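Local coordinates for protein activated BY transcription factor SSRB (Salmonella enterica, PDB 2WNW) that is a family 30 glycosyl hydrolase by name, with a TIM-barrel domain and a beta-sandwich domain, at residues 381-385 and 396-400; 372-376 and 437-441; 167-171 and 216-221; 189-195 and 233-239. The contacts are given in a common frame with arbitrary orientation. Residues are numbered along the deposited sequence.

Interaction 1 (381-385 and 396-400); sequences ARVML and VGFVN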
loop_
_atom_site.group_PDB
_atom_site.type_symbol
_atom_site.label_atom_id
_atom_site.label_comp_id
_atom_site.label_asym_id
_atom_site.label_seq_id
_atom_site.Cartn_x
_atom_site.Cartn_y
_atom_site.Cartn_z
ATOM N N ALA A 381 9.922 2.449 18.991
ATOM C CA ALA A 381 9.434 1.205 18.414
ATOM C C ALA A 381 9.589 1.266 16.898
ATOM O O ALA A 381 9.687 2.349 16.315
ATOM C CB ALA A 381 7.959 1.000 18.775
ATOM N N ARG A 382 9.629 0.104 16.258
ATOM C CA ARG A 382 9.732 0.060 14.808
ATOM C C ARG A 382 8.522 -0.653 14.232
ATOM O O ARG A 382 7.977 -1.572 14.843
ATOM C CB ARG A 382 11.010 -0.659 14.359
ATOM C CG ARG A 382 12.271 0.185 14.492
ATOM C CD ARG A 382 13.484 -0.518 13.905
ATOM N NE ARG A 382 14.699 0.286 14.034
ATOM C CZ ARG A 382 15.079 1.230 13.177
ATOM N NH1 ARG A 382 14.347 1.504 12.104
ATOM N NH2 ARG A 382 16.197 1.909 13.401
ATOM N N VAL A 383 8.081 -0.205 13.064
ATOM C CA VAL A 383 6.958 -0.845 12.403
ATOM C C VAL A 383 7.497 -2.185 11.913
ATOM O O VAL A 383 8.658 -2.277 11.517
ATOM C CB VAL A 383 6.474 -0.016 11.193
ATOM C CG1 VAL A 383 5.546 -0.853 10.316
ATOM C CG2 VAL A 383 5.756 1.236 11.681
ATOM N N MET A 384 6.676 -3.226 11.962
ATOM C CA MET A 384 7.119 -4.533 11.494
ATOM C C MET A 384 6.419 -4.865 10.185
ATOM O O MET A 384 5.366 -4.305 9.872
ATOM C CB MET A 384 6.796 -5.623 12.522
ATOM C CG MET A 384 5.311 -5.942 12.648
ATOM S SD MET A 384 5.016 -7.449 13.616
ATOM C CE MET A 384 4.314 -6.774 15.106
ATOM N N LEU A 385 7.010 -5.768 9.414
ATOM C CA LEU A 385 6.412 -6.183 8.158
ATOM C C LEU A 385 5.190 -7.039 8.476
ATOM O O LEU A 385 5.233 -7.891 9.363
ATOM C CB LEU A 385 7.408 -7.013 7.341
ATOM C CG LEU A 385 6.846 -7.690 6.088
ATOM C CD1 LEU A 385 6.467 -6.622 5.063
ATOM C CD2 LEU A 385 7.883 -8.648 5.503
ATOM N N VAL A 396 -1.604 -2.706 10.900
ATOM C CA VAL A 396 -0.211 -2.281 10.964
ATOM C C VAL A 396 0.341 -2.755 12.303
ATOM O O VAL A 396 -0.343 -2.681 13.322
ATOM C CB VAL A 396 -0.052 -0.745 10.827
ATOM C CG1 VAL A 396 -0.720 -0.026 11.987
ATOM C CG2 VAL A 396 1.431 -0.385 10.740
ATOM N N GLY A 397 1.565 -3.270 12.291
ATOM C CA GLY A 397 2.163 -3.762 13.519
ATOM C C GLY A 397 3.463 -3.074 13.867
ATOM O O GLY A 397 4.120 -2.492 13.006
ATOM N N PHE A 398 3.830 -3.151 15.143
ATOM C CA PHE A 398 5.048 -2.533 15.649
ATOM C C PHE A 398 5.744 -3.489 16.610
ATOM O O PHE A 398 5.137 -4.433 17.111
ATOM C CB PHE A 398 4.724 -1.273 16.458
ATOM C CG PHE A 398 3.848 -0.280 15.749
ATOM C CD1 PHE A 398 4.401 0.848 15.157
ATOM C CD2 PHE A 398 2.464 -0.436 15.735
ATOM C CE1 PHE A 398 3.587 1.818 14.566
ATOM C CE2 PHE A 398 1.642 0.523 15.147
ATOM C CZ PHE A 398 2.206 1.655 14.564
ATOM N N VAL A 399 7.020 -3.227 16.861
ATOM C CA VAL A 399 7.781 -3.996 17.827
ATOM C C VAL A 399 8.392 -2.938 18.732
ATOM O O VAL A 399 9.225 -2.142 18.290
ATOM C CB VAL A 399 8.917 -4.821 17.189
ATOM C CG1 VAL A 399 9.679 -5.561 18.288
ATOM C CG2 VAL A 399 8.351 -5.824 16.193
ATOM N N ASN A 400 7.956 -2.902 19.986
ATOM C CA ASN A 400 8.484 -1.925 20.927
ATOM C C ASN A 400 9.947 -2.208 21.228
ATOM O O ASN A 400 10.444 -3.307 20.974
ATOM C CB ASN A 400 7.671 -1.919 22.223
ATOM C CG ASN A 400 6.347 -1.192 22.073
ATOM O OD1 ASN A 400 6.274 -0.163 21.402
ATOM N ND2 ASN A 400 5.301 -1.713 22.704
HETATM O O HOH W 1 2.845 -3.548 9.704
#

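Interaction 2 (372-376 and 437-441); sequences HFCRY and ASTLL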
loop_
_atom_site.group_PDB
_atom_site.type_symbol
_atom_site.label_atom_id
_atom_site.label_comp_id
_atom_site.label_asym_id
_atom_site.label_seq_id
_atom_site.Cartn_x
_atom_site.Cartn_y
_atom_site.Cartn_z
ATOM N N HIS A 372 -5.969 3.040 20.444
ATOM C CA HIS A 372 -5.565 1.713 19.995
ATOM C C HIS A 372 -4.087 1.704 19.630
ATOM O O HIS A 372 -3.459 0.643 19.585
ATOM C CB HIS A 372 -6.428 1.258 18.811
ATOM C CG HIS A 372 -7.673 0.539 19.228
ATOM N ND1 HIS A 372 -7.679 -0.795 19.580
ATOM C CD2 HIS A 372 -8.936 0.986 19.429
ATOM C CE1 HIS A 372 -8.891 -1.138 19.982
ATOM N NE2 HIS A 372 -9.672 -0.076 19.902
ATOM N N PHE A 373 -3.541 2.894 19.379
ATOM C CA PHE A 373 -2.126 3.053 19.049
ATOM C C PHE A 373 -1.281 3.553 20.231
ATOM O O PHE A 373 -0.416 2.844 20.750
ATOM C CB PHE A 373 -1.919 4.076 17.924
ATOM C CG PHE A 373 -2.189 3.555 16.543
ATOM C CD1 PHE A 373 -3.477 3.561 16.023
ATOM C CD2 PHE A 373 -1.145 3.097 15.745
ATOM C CE1 PHE A 373 -3.722 3.121 14.719
ATOM C CE2 PHE A 373 -1.381 2.655 14.441
ATOM C CZ PHE A 373 -2.672 2.670 13.930
ATOM N N CYS A 374 -1.548 4.791 20.638
ATOM C CA CYS A 374 -0.774 5.465 21.680
ATOM C C CYS A 374 -0.668 4.824 23.056
ATOM O O CYS A 374 0.330 5.023 23.746
ATOM C CB CYS A 374 -1.255 6.913 21.830
ATOM S SG CYS A 374 -2.837 7.120 22.658
ATOM N N ARG A 375 -1.673 4.059 23.462
ATOM C CA ARG A 375 -1.631 3.424 24.774
ATOM C C ARG A 375 -0.673 2.238 24.822
ATOM O O ARG A 375 -0.237 1.828 25.903
ATOM C CB ARG A 375 -3.033 2.945 25.178
ATOM C CG ARG A 375 -4.069 4.057 25.273
ATOM C CD ARG A 375 -5.481 3.499 25.410
ATOM N NE ARG A 375 -5.770 3.021 26.760
ATOM C CZ ARG A 375 -6.071 3.813 27.787
ATOM N NH1 ARG A 375 -6.123 5.130 27.629
ATOM N NH2 ARG A 375 -6.334 3.284 28.975
ATOM N N TYR A 376 -0.315 1.708 23.659
ATOM C CA TYR A 376 0.538 0.523 23.611
ATOM C C TYR A 376 1.863 0.614 22.868
ATOM O O TYR A 376 2.768 -0.177 23.135
ATOM C CB TYR A 376 -0.284 -0.635 23.038
ATOM C CG TYR A 376 -1.680 -0.670 23.611
ATOM C CD1 TYR A 376 -1.904 -1.051 24.934
ATOM C CD2 TYR A 376 -2.768 -0.227 22.862
ATOM C CE1 TYR A 376 -3.174 -0.980 25.498
ATOM C CE2 TYR A 376 -4.038 -0.151 23.414
ATOM C CZ TYR A 376 -4.235 -0.522 24.733
ATOM O OH TYR A 376 -5.483 -0.392 25.294
ATOM N N ALA A 437 -12.228 -2.319 15.983
ATOM C CA ALA A 437 -10.781 -2.191 15.975
ATOM C C ALA A 437 -10.252 -3.010 17.142
ATOM O O ALA A 437 -10.893 -3.099 18.194
ATOM C CB ALA A 437 -10.368 -0.730 16.127
ATOM N N SER A 438 -9.090 -3.616 16.952
ATOM C CA SER A 438 -8.487 -4.418 18.001
ATOM C C SER A 438 -6.979 -4.242 17.994
ATOM O O SER A 438 -6.361 -4.084 16.941
ATOM C CB SER A 438 -8.820 -5.899 17.802
ATOM O OG SER A 438 -10.219 -6.122 17.840
ATOM N N THR A 439 -6.393 -4.250 19.184
ATOM C CA THR A 439 -4.954 -4.144 19.318
ATOM C C THR A 439 -4.522 -5.405 20.061
ATOM O O THR A 439 -5.019 -5.694 21.153
ATOM C CB THR A 439 -4.541 -2.899 20.120
ATOM O OG1 THR A 439 -5.050 -1.724 19.473
ATOM C CG2 THR A 439 -3.021 -2.801 20.194
ATOM N N LEU A 440 -3.629 -6.165 19.439
ATOM C CA LEU A 440 -3.118 -7.405 20.013
ATOM C C LEU A 440 -1.688 -7.189 20.486
ATOM O O LEU A 440 -0.850 -6.685 19.739
ATOM C CB LEU A 440 -3.151 -8.520 18.960
ATOM C CG LEU A 440 -2.589 -9.897 19.330
ATOM C CD1 LEU A 440 -3.448 -10.540 20.412
ATOM C CD2 LEU A 440 -2.559 -10.774 18.083
ATOM N N LEU A 441 -1.417 -7.572 21.729
ATOM C CA LEU A 441 -0.092 -7.413 22.314
ATOM C C LEU A 441 0.453 -8.776 22.725
ATOM O O LEU A 441 -0.263 -9.569 23.337
ATOM C CB LEU A 441 -0.172 -6.526 23.558
ATOM C CG LEU A 441 -0.975 -5.228 23.470
ATOM C CD1 LEU A 441 -1.074 -4.609 24.856
ATOM C CD2 LEU A 441 -0.312 -4.274 22.496
#

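Interaction 3 (167-171 and 216-221); sequences YADWA and FAVQYL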
loop_
_atom_site.group_PDB
_atom_site.type_symbol
_atom_site.label_atom_id
_atom_site.label_comp_id
_atom_site.label_asym_id
_atom_site.label_seq_id
_atom_site.Cartn_x
_atom_site.Cartn_y
_atom_site.Cartn_z
ATOM N N TYR A 167 14.149 38.181 7.633
ATOM C CA TYR A 167 14.471 36.779 7.885
ATOM C C TYR A 167 15.266 36.623 9.175
ATOM O O TYR A 167 14.943 35.782 10.014
ATOM C CB TYR A 167 15.247 36.182 6.704
ATOM C CG TYR A 167 14.359 35.606 5.615
ATOM C CD1 TYR A 167 13.277 36.330 5.112
ATOM C CD2 TYR A 167 14.614 34.343 5.076
ATOM C CE1 TYR A 167 12.469 35.813 4.095
ATOM C CE2 TYR A 167 13.816 33.817 4.058
ATOM C CZ TYR A 167 12.748 34.555 3.571
ATOM O OH TYR A 167 11.975 34.048 2.550
ATOM N N ALA A 168 16.305 37.435 9.337
ATOM C CA ALA A 168 17.127 37.370 10.539
ATOM C C ALA A 168 16.308 37.703 11.784
ATOM O O ALA A 168 16.413 37.026 12.812
ATOM C CB ALA A 168 18.308 38.325 10.417
ATOM N N ASP A 169 15.488 38.747 11.692
ATOM C CA ASP A 169 14.673 39.160 12.829
ATOM C C ASP A 169 13.650 38.106 13.252
ATOM O O ASP A 169 13.418 37.910 14.445
ATOM C CB ASP A 169 13.956 40.480 12.521
ATOM C CG ASP A 169 14.921 41.636 12.308
ATOM O OD1 ASP A 169 15.862 41.782 13.114
ATOM O OD2 ASP A 169 14.731 42.406 11.344
ATOM N N TRP A 170 13.039 37.432 12.282
ATOM C CA TRP A 170 12.045 36.403 12.595
ATOM C C TRP A 170 12.766 35.222 13.244
ATOM O O TRP A 170 12.285 34.650 14.222
ATOM C CB TRP A 170 11.327 35.953 11.316
ATOM C CG TRP A 170 10.247 34.895 11.499
ATOM C CD1 TRP A 170 9.980 33.857 10.647
ATOM C CD2 TRP A 170 9.272 34.805 12.555
ATOM N NE1 TRP A 170 8.907 33.130 11.102
ATOM C CE2 TRP A 170 8.451 33.687 12.268
ATOM C CE3 TRP A 170 9.010 35.557 13.711
ATOM C CZ2 TRP A 170 7.386 33.302 13.094
ATOM C CZ3 TRP A 170 7.948 35.173 14.536
ATOM C CH2 TRP A 170 7.149 34.055 14.219
ATOM N N ALA A 171 13.926 34.863 12.702
ATOM C CA ALA A 171 14.695 33.760 13.265
ATOM C C ALA A 171 15.078 34.096 14.707
ATOM O O ALA A 171 15.031 33.231 15.582
ATOM C CB ALA A 171 15.942 33.505 12.434
ATOM N N PHE A 216 15.495 29.560 5.056
ATOM C CA PHE A 216 15.230 30.026 6.409
ATOM C C PHE A 216 15.695 28.989 7.421
ATOM O O PHE A 216 16.269 29.329 8.453
ATOM C CB PHE A 216 13.737 30.298 6.613
ATOM C CG PHE A 216 13.423 30.962 7.924
ATOM C CD1 PHE A 216 13.681 32.317 8.111
ATOM C CD2 PHE A 216 12.912 30.226 8.986
ATOM C CE1 PHE A 216 13.437 32.929 9.343
ATOM C CE2 PHE A 216 12.668 30.829 10.219
ATOM C CZ PHE A 216 12.931 32.181 10.397
ATOM N N ALA A 217 15.454 27.717 7.120
ATOM C CA ALA A 217 15.852 26.643 8.023
ATOM C C ALA A 217 17.369 26.479 8.114
ATOM O O ALA A 217 17.939 26.434 9.205
ATOM C CB ALA A 217 15.221 25.324 7.569
ATOM N N VAL A 218 18.017 26.405 6.959
ATOM C CA VAL A 218 19.456 26.182 6.899
ATOM C C VAL A 218 20.352 27.407 7.061
ATOM O O VAL A 218 21.385 27.335 7.727
ATOM C CB VAL A 218 19.820 25.462 5.580
ATOM C CG1 VAL A 218 21.325 25.259 5.482
ATOM C CG2 VAL A 218 19.091 24.126 5.514
ATOM N N GLN A 219 19.968 28.524 6.458
ATOM C CA GLN A 219 20.780 29.733 6.544
ATOM C C GLN A 219 20.524 30.590 7.778
ATOM O O GLN A 219 21.433 31.265 8.265
ATOM C CB GLN A 219 20.580 30.585 5.291
ATOM C CG GLN A 219 21.154 29.968 4.029
ATOM C CD GLN A 219 20.731 30.715 2.785
ATOM O OE1 GLN A 219 20.659 31.944 2.783
ATOM N NE2 GLN A 219 20.456 29.979 1.716
ATOM N N TYR A 220 19.300 30.563 8.295
ATOM C CA TYR A 220 18.984 31.381 9.460
ATOM C C TYR A 220 18.775 30.649 10.780
ATOM O O TYR A 220 19.372 31.022 11.790
ATOM C CB TYR A 220 17.778 32.268 9.154
ATOM C CG TYR A 220 18.072 33.289 8.077
ATOM C CD1 TYR A 220 18.068 32.934 6.730
ATOM C CD2 TYR A 220 18.408 34.601 8.412
ATOM C CE1 TYR A 220 18.393 33.861 5.738
ATOM C CE2 TYR A 220 18.735 35.533 7.433
ATOM C CZ TYR A 220 18.725 35.157 6.099
ATOM O OH TYR A 220 19.045 36.078 5.128
ATOM N N LEU A 221 17.939 29.615 10.790
ATOM C CA LEU A 221 17.699 28.883 12.033
ATOM C C LEU A 221 18.893 28.058 12.498
ATOM O O LEU A 221 19.300 28.146 13.655
ATOM C CB LEU A 221 16.473 27.971 11.898
ATOM C CG LEU A 221 15.106 28.661 11.892
ATOM C CD1 LEU A 221 14.003 27.618 11.725
ATOM C CD2 LEU A 221 14.909 29.431 13.200
#

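Interaction 4 (189-195 and 233-239); sequences QALSVQN and MEIYIWD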
loop_
_atom_site.group_PDB
_atom_site.type_symbol
_atom_site.label_atom_id
_atom_site.label_comp_id
_atom_site.label_asym_id
_atom_site.label_seq_id
_atom_site.Cartn_x
_atom_site.Cartn_y
_atom_site.Cartn_z
ATOM N N GLN A 189 12.143 20.124 21.099
ATOM C CA GLN A 189 13.083 19.279 20.381
ATOM C C GLN A 189 12.891 19.306 18.873
ATOM O O GLN A 189 13.707 18.760 18.132
ATOM C CB GLN A 189 12.984 17.835 20.875
ATOM C CG GLN A 189 13.224 17.670 22.365
ATOM C CD GLN A 189 13.237 16.213 22.788
ATOM O OE1 GLN A 189 13.010 15.893 23.954
ATOM N NE2 GLN A 189 13.515 15.323 21.842
ATOM N N ALA A 190 11.818 19.938 18.412
ATOM C CA ALA A 190 11.563 20.004 16.979
ATOM C C ALA A 190 10.849 21.284 16.570
ATOM O O ALA A 190 10.113 21.881 17.356
ATOM C CB ALA A 190 10.742 18.798 16.541
ATOM N N LEU A 191 11.078 21.685 15.323
ATOM C CA LEU A 191 10.465 22.874 14.752
ATOM C C LEU A 191 10.080 22.598 13.308
ATOM O O LEU A 191 10.602 21.677 12.682
ATOM C CB LEU A 191 11.467 24.032 14.716
ATOM C CG LEU A 191 12.110 24.576 15.988
ATOM C CD1 LEU A 191 13.280 25.480 15.607
ATOM C CD2 LEU A 191 11.073 25.332 16.793
ATOM N N SER A 192 9.144 23.384 12.793
ATOM C CA SER A 192 8.820 23.312 11.379
ATOM C C SER A 192 9.026 24.784 11.025
ATOM O O SER A 192 8.892 25.655 11.891
ATOM C CB SER A 192 7.379 22.847 11.117
ATOM O OG SER A 192 6.415 23.831 11.424
ATOM N N VAL A 193 9.403 25.072 9.787
ATOM C CA VAL A 193 9.640 26.453 9.380
ATOM C C VAL A 193 8.359 27.269 9.334
ATOM O O VAL A 193 8.324 28.415 9.778
ATOM C CB VAL A 193 10.302 26.517 7.984
ATOM C CG1 VAL A 193 10.273 27.949 7.455
ATOM C CG2 VAL A 193 11.736 26.023 8.076
ATOM N N GLN A 194 7.304 26.664 8.802
ATOM C CA GLN A 194 6.026 27.343 8.661
ATOM C C GLN A 194 4.901 26.347 8.421
ATOM O O GLN A 194 5.058 25.382 7.670
ATOM C CB GLN A 194 6.105 28.316 7.479
ATOM C CG GLN A 194 4.775 28.862 6.990
ATOM C CD GLN A 194 4.141 29.826 7.970
ATOM O OE1 GLN A 194 4.822 30.656 8.564
ATOM N NE2 GLN A 194 2.824 29.740 8.121
ATOM N N ASN A 195 3.767 26.588 9.068
ATOM C CA ASN A 195 2.600 25.738 8.902
ATOM C C ASN A 195 2.021 26.038 7.515
ATOM O O ASN A 195 1.776 27.203 7.182
ATOM C CB ASN A 195 1.555 26.070 9.974
ATOM C CG ASN A 195 0.254 25.303 9.786
ATOM O OD1 ASN A 195 0.211 24.081 9.930
ATOM N ND2 ASN A 195 -0.812 26.022 9.455
ATOM N N MET A 233 18.405 20.086 17.732
ATOM C CA MET A 233 17.044 20.441 17.336
ATOM C C MET A 233 16.708 19.829 15.975
ATOM O O MET A 233 17.525 19.871 15.053
ATOM C CB MET A 233 16.918 21.962 17.238
ATOM C CG MET A 233 15.540 22.463 16.835
ATOM S SD MET A 233 14.347 22.242 18.158
ATOM C CE MET A 233 14.717 23.675 19.190
ATOM N N GLU A 234 15.514 19.255 15.843
ATOM C CA GLU A 234 15.112 18.693 14.556
ATOM C C GLU A 234 14.328 19.774 13.825
ATOM O O GLU A 234 13.580 20.529 14.448
ATOM C CB GLU A 234 14.202 17.467 14.723
ATOM C CG GLU A 234 14.807 16.272 15.443
ATOM C CD GLU A 234 13.937 15.031 15.317
ATOM O OE1 GLU A 234 12.715 15.175 15.090
ATOM O OE2 GLU A 234 14.467 13.908 15.452
ATOM N N ILE A 235 14.508 19.858 12.512
ATOM C CA ILE A 235 13.771 20.832 11.716
ATOM C C ILE A 235 13.034 20.109 10.594
ATOM O O ILE A 235 13.627 19.320 9.850
ATOM C CB ILE A 235 14.696 21.899 11.095
ATOM C CG1 ILE A 235 15.354 22.733 12.203
ATOM C CG2 ILE A 235 13.888 22.812 10.176
ATOM C CD1 ILE A 235 16.301 23.814 11.683
ATOM N N TYR A 236 11.735 20.373 10.492
ATOM C CA TYR A 236 10.890 19.767 9.466
ATOM C C TYR A 236 10.405 20.834 8.493
ATOM O O TYR A 236 10.233 21.996 8.870
ATOM C CB TYR A 236 9.667 19.096 10.107
ATOM C CG TYR A 236 9.985 17.866 10.923
ATOM C CD1 TYR A 236 9.884 16.590 10.364
ATOM C CD2 TYR A 236 10.418 17.977 12.242
ATOM C CE1 TYR A 236 10.212 15.453 11.103
ATOM C CE2 TYR A 236 10.749 16.851 12.990
ATOM C CZ TYR A 236 10.645 15.596 12.415
ATOM O OH TYR A 236 10.988 14.486 13.156
ATOM N N ILE A 237 10.199 20.436 7.240
ATOM C CA ILE A 237 9.691 21.344 6.222
ATOM C C ILE A 237 8.376 20.778 5.672
ATOM O O ILE A 237 7.948 19.694 6.077
ATOM C CB ILE A 237 10.706 21.554 5.068
ATOM C CG1 ILE A 237 11.095 20.213 4.446
ATOM C CG2 ILE A 237 11.945 22.284 5.596
ATOM C CD1 ILE A 237 11.977 20.357 3.214
ATOM N N TRP A 238 7.763 21.520 4.751
ATOM C CA TRP A 238 6.478 21.196 4.122
ATOM C C TRP A 238 5.356 21.493 5.113
ATOM O O TRP A 238 4.715 22.534 5.019
ATOM C CB TRP A 238 6.398 19.731 3.655
ATOM C CG TRP A 238 5.111 19.405 2.901
ATOM C CD1 TRP A 238 4.265 18.358 3.141
ATOM C CD2 TRP A 238 4.540 20.130 1.794
ATOM N NE1 TRP A 238 3.208 18.386 2.260
ATOM C CE2 TRP A 238 3.353 19.458 1.424
ATOM C CE3 TRP A 238 4.918 21.278 1.081
ATOM C CZ2 TRP A 238 2.540 19.898 0.371
ATOM C CZ3 TRP A 238 4.111 21.715 0.035
ATOM C CH2 TRP A 238 2.932 21.022 -0.310
ATOM N N ASP A 239 5.126 20.587 6.061
ATOM C CA ASP A 239 4.092 20.781 7.081
ATOM C C ASP A 239 2.765 21.125 6.400
ATOM O O ASP A 239 2.078 22.077 6.781
ATOM C CB ASP A 239 4.512 21.916 8.030
ATOM C CG ASP A 239 3.915 21.781 9.426
ATOM O OD1 ASP A 239 3.144 20.833 9.673
ATOM O OD2 ASP A 239 4.226 22.633 10.286
#

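Interaction 1 (381-385 and 396-400)
The rotamer of Met384 is the most telling detail of this antiparallel pair. Its chi1 is p (71°), which folds the side chain back across the partner strand and brings Met384 CE to 3.2 Å from Phe398 O, while Met384 CB lies 4.0 Å from Val399 CG2. Gly397 makes this possible: a CB modelled there would sit 3.0 Å from Met384 CE, a clash. Val383 (chi1 t) points to the other side, with CG2 3.7 Å from Phe398 CE1 and CG1 4.2 Å from Val396 CG2. Phe398 (chi1 m) also makes an edge-to-face contact with Phe321 of helix 305-322. The two segments are arms of the beta hairpin formed by strands 382-388 and 393-399, within the family 30 beta-sandwich domain. Its register rests on Arg382 N to Val399 O (3.1 Å, 162°), Val399 N to Arg382 O (2.8 Å) and the non-hydrogen-bonded pair Val383-Phe398 (CA-CA 4.1 Å); Met384 N to Gly397 O (2.9 Å) is a further hydrogen bond. Beyond it, a water donates to Met384 O (2.6 Å) and accepts from Gly397 N (2.9 Å). Arg382 (chi1 to chi3 m, t, t) extends its chain so that NH1 bonds Leu42 O. Asn400 starts away from Ala381, yet its OD1, which accepts from Arg378 N, returns to 3.3 Å from Ala381 CB.

Interaction 2 (372-376 and 437-441)
Two hydrogen bonds, both centred on Thr439 OG1, define the polar part of this contact. The hydroxyl accepts from His372 ND1 (2.8 Å, N-H...acceptor angle 152°) and donates to His372 O (2.9 Å), so one threonine engages both the ring and the backbone of one histidine. The other ring nitrogen, His372 NE2, bonds Ser8 OG on strand 2-9. An aromatic contact follows: Ala437 CB lies over the face of the His372 ring, 4.0 Å from its centroid and 14° off the normal, a CH-pi geometry. Apolar packing completes the set. Tyr376 CD2 meets Thr439 CG2 at 3.7 Å, and Tyr376 CD1 meets Leu441 CD1 at the same distance. Thr439, Ala437 and Leu441 occupy alternate positions of strand 437-442, which is why all three direct CB toward the 372-376 segment. This is interdomain packing: His372 of helix 365-374 and Tyr376 just after it, on the TIM-barrel side, pack against strand 437-442 of the beta sandwich.

Interaction 3 (167-171 and 216-221)
Phe216, Tyr220 and Tyr167 lose the most area here, 91, 73 and 72 Å² respectively. Although the CA-to-CB bond of Phe216 points sideways, its ring (chi1 t) swings into the interface. Phe216 CE1 comes to 3.3 Å from Tyr167 O near the ring plane, and Phe216 CZ to 3.4 Å from Trp170 CD1 and 3.9 Å from Ala171 CB. The edge of Phe216 also addresses the face of Tyr167 in an offset edge-to-face pair (centroids 5.8 Å, planes 75°). Tyr167 in turn presents its own edge to the face of Tyr220 (5.5 Å, 65°), and its CB sits over that same ring, 3.7 Å from the centroid and 16° off the normal, a CH-pi contact. Tyr220 reaches back with its CB to Ala171 CB at 4.0 Å; the small alanine lets the backbones approach, Ala171 CA and Leu221 CA being 5.9 Å apart. A pi-type turn, marked by Leu221 N to Phe216 O at 2.9 Å, occurs in 216-221. The short segment axes approach to 9.7 Å at 82°. Tyr167, Trp170, Phe216 and Tyr220 thus form an aromatic cluster joining helices 167-183 and 210-227, neighbours in the outer helical layer of the TIM barrel that flank barrel strand 190-192 in the chain.

Interaction 4 (189-195 and 233-239)
Strands 190-192 and 234-239 run parallel, their short axes 24° apart in direction and 4.6 Å apart at closest approach. The ladder is made by Glu234 N to Gln189 O (3.0 Å, 169°), Leu191 N to Glu234 O (2.9 Å) and Tyr236 N to Leu191 O (2.8 Å), with a weak fourth bond from Val193 N to Tyr236 O (3.3 Å, 144°). This gives the parallel register Ala190-Glu234, Leu191-Ile235 and Ser192-Tyr236. The pair forms the fourth and fifth strands of the closed eight-stranded TIM barrel. On the face bearing Leu191 and Ile235, which turns to the surrounding helices, Leu191 CG lies 3.9 Å from Met233 SD, and Val193 CG2 lies 4.4 Å from Ile235 CG2. The opposite face carries Ala190, Ser192, Glu234 and Tyr236; Tyr236 OH donates to Glu234 OE1 (2.7 Å), and Glu234 is also salt-bridged to Lys138 and Lys289. Ala190 CB meets Tyr236 CE2 at 4.0 Å. Near the C-terminal ends of the strands, Ser192 OG donates to Asp239 OD2 (2.7 Å) and also bonds Ser142 OG, while Asp239 OD2 forms a salt bridge with Arg87. Asn195, whose OD1 accepts from the same Arg87, has its side chain about 3 Å from a bound glycerol.

The four contacts form two touching pairs, each with centres about 12 Å apart. Interactions 1 and 2 meet where the beta sandwich abuts the barrel: Phe398 CZ and Val396 CG1 each lie 3.7 Å from Phe373 CE2, and Asn400 ND2 is 3.0 Å from Tyr376 O. Interactions 3 and 4 join helix layer to barrel wall, with Ala217 CB 3.6 Å from Val193 CG2 and 3.9 Å from Ile235 CG2. Interaction 4 reaches the C-terminal strand ends, where TIM-barrel enzymes generally place their active sites; the glycerol beside it is probably from the crystallisation liquor. The nearest atoms of interactions 1 and 2 are about 12 and 17 Å from those of interaction 4.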